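Local coordinates for lysosome-associated membrane glycoprotein 3 (Homo sapiens, PDB 4AKM), which acts as a lysosomal membrane glycoprotein in the unfolded protein response and in fusion of lysosomes with autophagosomes, the present chain being the membrane-proximal part of its luminal domain, at residues A[78-83]-A[140-145]. Numbering follows the deposited sequence.
Sequences ESYYIS and QAFDFE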
loop_
_atom_site.group_PDB
_atom_site.type_symbol
_atom_site.label_atom_id
_atom_site.label_comp_id
_atom_site.label_asym_id
_atom_site.label_seq_id
_atom_site.Cartn_x
_atom_site.Cartn_y
_atom_site.Cartn_z
ATOM N N GLU A 78 -8.514 -16.064 -12.577
ATOM C CA GLU A 78 -7.113 -15.654 -12.488
ATOM C C GLU A 78 -7.015 -14.142 -12.294
ATOM O O GLU A 78 -7.985 -13.425 -12.553
ATOM C CB GLU A 78 -6.313 -16.131 -13.711
ATOM C CG GLU A 78 -6.869 -15.678 -15.057
ATOM C CD GLU A 78 -6.260 -16.437 -16.233
ATOM O OE1 GLU A 78 -5.837 -17.598 -16.044
ATOM O OE2 GLU A 78 -6.212 -15.873 -17.348
ATOM N N SER A 79 -5.850 -13.699 -11.814
ATOM C CA SER A 79 -5.555 -12.310 -11.413
ATOM C C SER A 79 -5.868 -11.972 -9.951
ATOM O O SER A 79 -6.810 -12.495 -9.354
ATOM C CB SER A 79 -6.180 -11.253 -12.342
ATOM O OG SER A 79 -7.559 -11.072 -12.051
ATOM N N TYR A 80 -5.044 -11.086 -9.398
ATOM C CA TYR A 80 -5.224 -10.547 -8.058
ATOM C C TYR A 80 -5.060 -9.034 -8.146
ATOM O O TYR A 80 -4.585 -8.514 -9.155
ATOM C CB TYR A 80 -4.192 -11.140 -7.092
ATOM C CG TYR A 80 -2.751 -10.845 -7.464
ATOM C CD1 TYR A 80 -2.078 -11.627 -8.395
ATOM C CD2 TYR A 80 -2.064 -9.784 -6.884
ATOM C CE1 TYR A 80 -0.761 -11.360 -8.737
ATOM C CE2 TYR A 80 -0.749 -9.512 -7.221
ATOM C CZ TYR A 80 -0.103 -10.303 -8.147
ATOM O OH TYR A 80 1.204 -10.035 -8.482
ATOM N N TYR A 81 -5.441 -8.331 -7.087
ATOM C CA TYR A 81 -5.402 -6.874 -7.088
ATOM C C TYR A 81 -5.484 -6.364 -5.662
ATOM O O TYR A 81 -5.822 -7.118 -4.749
ATOM C CB TYR A 81 -6.564 -6.309 -7.917
ATOM C CG TYR A 81 -7.914 -6.889 -7.554
ATOM C CD1 TYR A 81 -8.378 -8.054 -8.157
ATOM C CD2 TYR A 81 -8.719 -6.281 -6.602
ATOM C CE1 TYR A 81 -9.607 -8.594 -7.818
ATOM C CE2 TYR A 81 -9.949 -6.811 -6.258
ATOM C CZ TYR A 81 -10.391 -7.966 -6.867
ATOM O OH TYR A 81 -11.618 -8.487 -6.520
ATOM N N ILE A 82 -5.156 -5.092 -5.462
ATOM C CA ILE A 82 -5.420 -4.457 -4.179
ATOM C C ILE A 82 -6.904 -4.132 -4.135
ATOM O O ILE A 82 -7.402 -3.390 -4.978
ATOM C CB ILE A 82 -4.610 -3.161 -3.990
ATOM C CG1 ILE A 82 -3.135 -3.475 -3.740
ATOM C CG2 ILE A 82 -5.168 -2.347 -2.832
ATOM C CD1 ILE A 82 -2.216 -2.285 -3.933
ATOM N N SER A 83 -7.612 -4.699 -3.166
ATOM C CA SER A 83 -9.053 -4.508 -3.067
ATOM C C SER A 83 -9.447 -3.485 -2.003
ATOM O O SER A 83 -10.585 -3.013 -1.984
ATOM C CB SER A 83 -9.760 -5.836 -2.802
ATOM O OG SER A 83 -9.427 -6.339 -1.522
ATOM N N GLN A 140 3.897 -8.480 -5.267
ATOM C CA GLN A 140 3.333 -9.758 -5.658
ATOM C C GLN A 140 2.640 -10.364 -4.446
ATOM O O GLN A 140 3.114 -10.226 -3.315
ATOM C CB GLN A 140 4.429 -10.691 -6.182
ATOM C CG GLN A 140 3.909 -11.996 -6.780
ATOM C CD GLN A 140 4.956 -12.723 -7.604
ATOM O OE1 GLN A 140 5.921 -12.119 -8.077
ATOM N NE2 GLN A 140 4.771 -14.027 -7.781
ATOM N N ALA A 141 1.513 -11.025 -4.684
ATOM C CA ALA A 141 0.740 -11.636 -3.607
ATOM C C ALA A 141 0.201 -13.017 -3.991
ATOM O O ALA A 141 0.030 -13.321 -5.174
ATOM C CB ALA A 141 -0.398 -10.718 -3.184
ATOM N N PHE A 142 -0.054 -13.840 -2.976
ATOM C CA PHE A 142 -0.568 -15.206 -3.139
ATOM C C PHE A 142 0.430 -16.176 -3.782
ATOM O O PHE A 142 1.285 -16.738 -3.095
ATOM C CB PHE A 142 -1.903 -15.213 -3.894
ATOM C CG PHE A 142 -2.899 -14.228 -3.362
ATOM C CD1 PHE A 142 -3.603 -14.499 -2.201
ATOM C CD2 PHE A 142 -3.128 -13.031 -4.020
ATOM C CE1 PHE A 142 -4.521 -13.595 -1.706
ATOM C CE2 PHE A 142 -4.045 -12.124 -3.528
ATOM C CZ PHE A 142 -4.742 -12.408 -2.368
ATOM N N ASP A 143 0.314 -16.377 -5.093
ATOM C CA ASP A 143 1.149 -17.353 -5.795
ATOM C C ASP A 143 2.611 -16.922 -5.926
ATOM O O ASP A 143 2.905 -15.831 -6.421
ATOM C CB ASP A 143 0.560 -17.673 -7.172
ATOM C CG ASP A 143 -0.430 -18.822 -7.127
ATOM O OD1 ASP A 143 -0.839 -19.217 -6.013
ATOM O OD2 ASP A 143 -0.792 -19.337 -8.208
ATOM N N PHE A 144 3.521 -17.795 -5.496
ATOM C CA PHE A 144 4.953 -17.502 -5.532
ATOM C C PHE A 144 5.789 -18.679 -6.024
ATOM O O PHE A 144 5.350 -19.829 -5.987
ATOM C CB PHE A 144 5.448 -17.076 -4.148
ATOM C CG PHE A 144 5.262 -15.617 -3.864
ATOM C CD1 PHE A 144 6.160 -14.684 -4.356
ATOM C CD2 PHE A 144 4.192 -15.176 -3.103
ATOM C CE1 PHE A 144 5.993 -13.336 -4.097
ATOM C CE2 PHE A 144 4.018 -13.826 -2.837
ATOM C CZ PHE A 144 4.920 -12.905 -3.334
ATOM N N GLU A 145 7.003 -18.377 -6.476
ATOM C CA GLU A 145 7.924 -19.399 -6.959
ATOM C C GLU A 145 9.348 -19.112 -6.509
ATOM O O GLU A 145 10.036 -18.280 -7.101
ATOM C CB GLU A 145 7.891 -19.474 -8.485
ATOM C CG GLU A 145 6.545 -19.842 -9.071
ATOM C CD GLU A 145 6.536 -19.749 -10.580
ATOM O OE1 GLU A 145 7.448 -20.321 -11.214
ATOM O OE2 GLU A 145 5.625 -19.093 -11.129
#
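Tyr80 reaches from the start of strand 80-90 across to the end of strand 137-141 and lays its ring along the backbone of Gln140 and Ala141. Its CB points toward 140-145, and chi1 of 61°, with CG between the backbone N and the carbonyl carbon, brings the ring against Ala141. One ring face receives the carbonyl of Ala141, whose O stands 4.0 Å above the plane over the centre of the Tyr80 ring. On the same side of that plane, out past the CD2-CE2 bond, Ala141 N lies 3.7 Å from Tyr80 CE2, and Ala141 CB meets Tyr80 CD2 at 4.2 Å. The phenol end rests on Gln140, with Tyr80 OH 3.5 Å from Gln140 CA, and hydrogen-bonds to His114 O. Phe142 runs the other way past Tyr80, bringing its CE2 within 3.7 Å of Tyr80 CB. Gln140 CB starts away from 78-83, yet CB and CG still touch Tyr80 OH; CG is anti to the backbone N (chi1 -173°), and the extended chain carries the amide to Asp143 O, which NE2 grips in the carbonyl plane (2.9 Å), and to Gly150 N, bonded by OE1. Tyr80 of one antiparallel sheet thus packs on the end of strand 137-141 of the other and on the loop that follows, a buried junction between the two sheets of the beta-prism LAMP luminal domain.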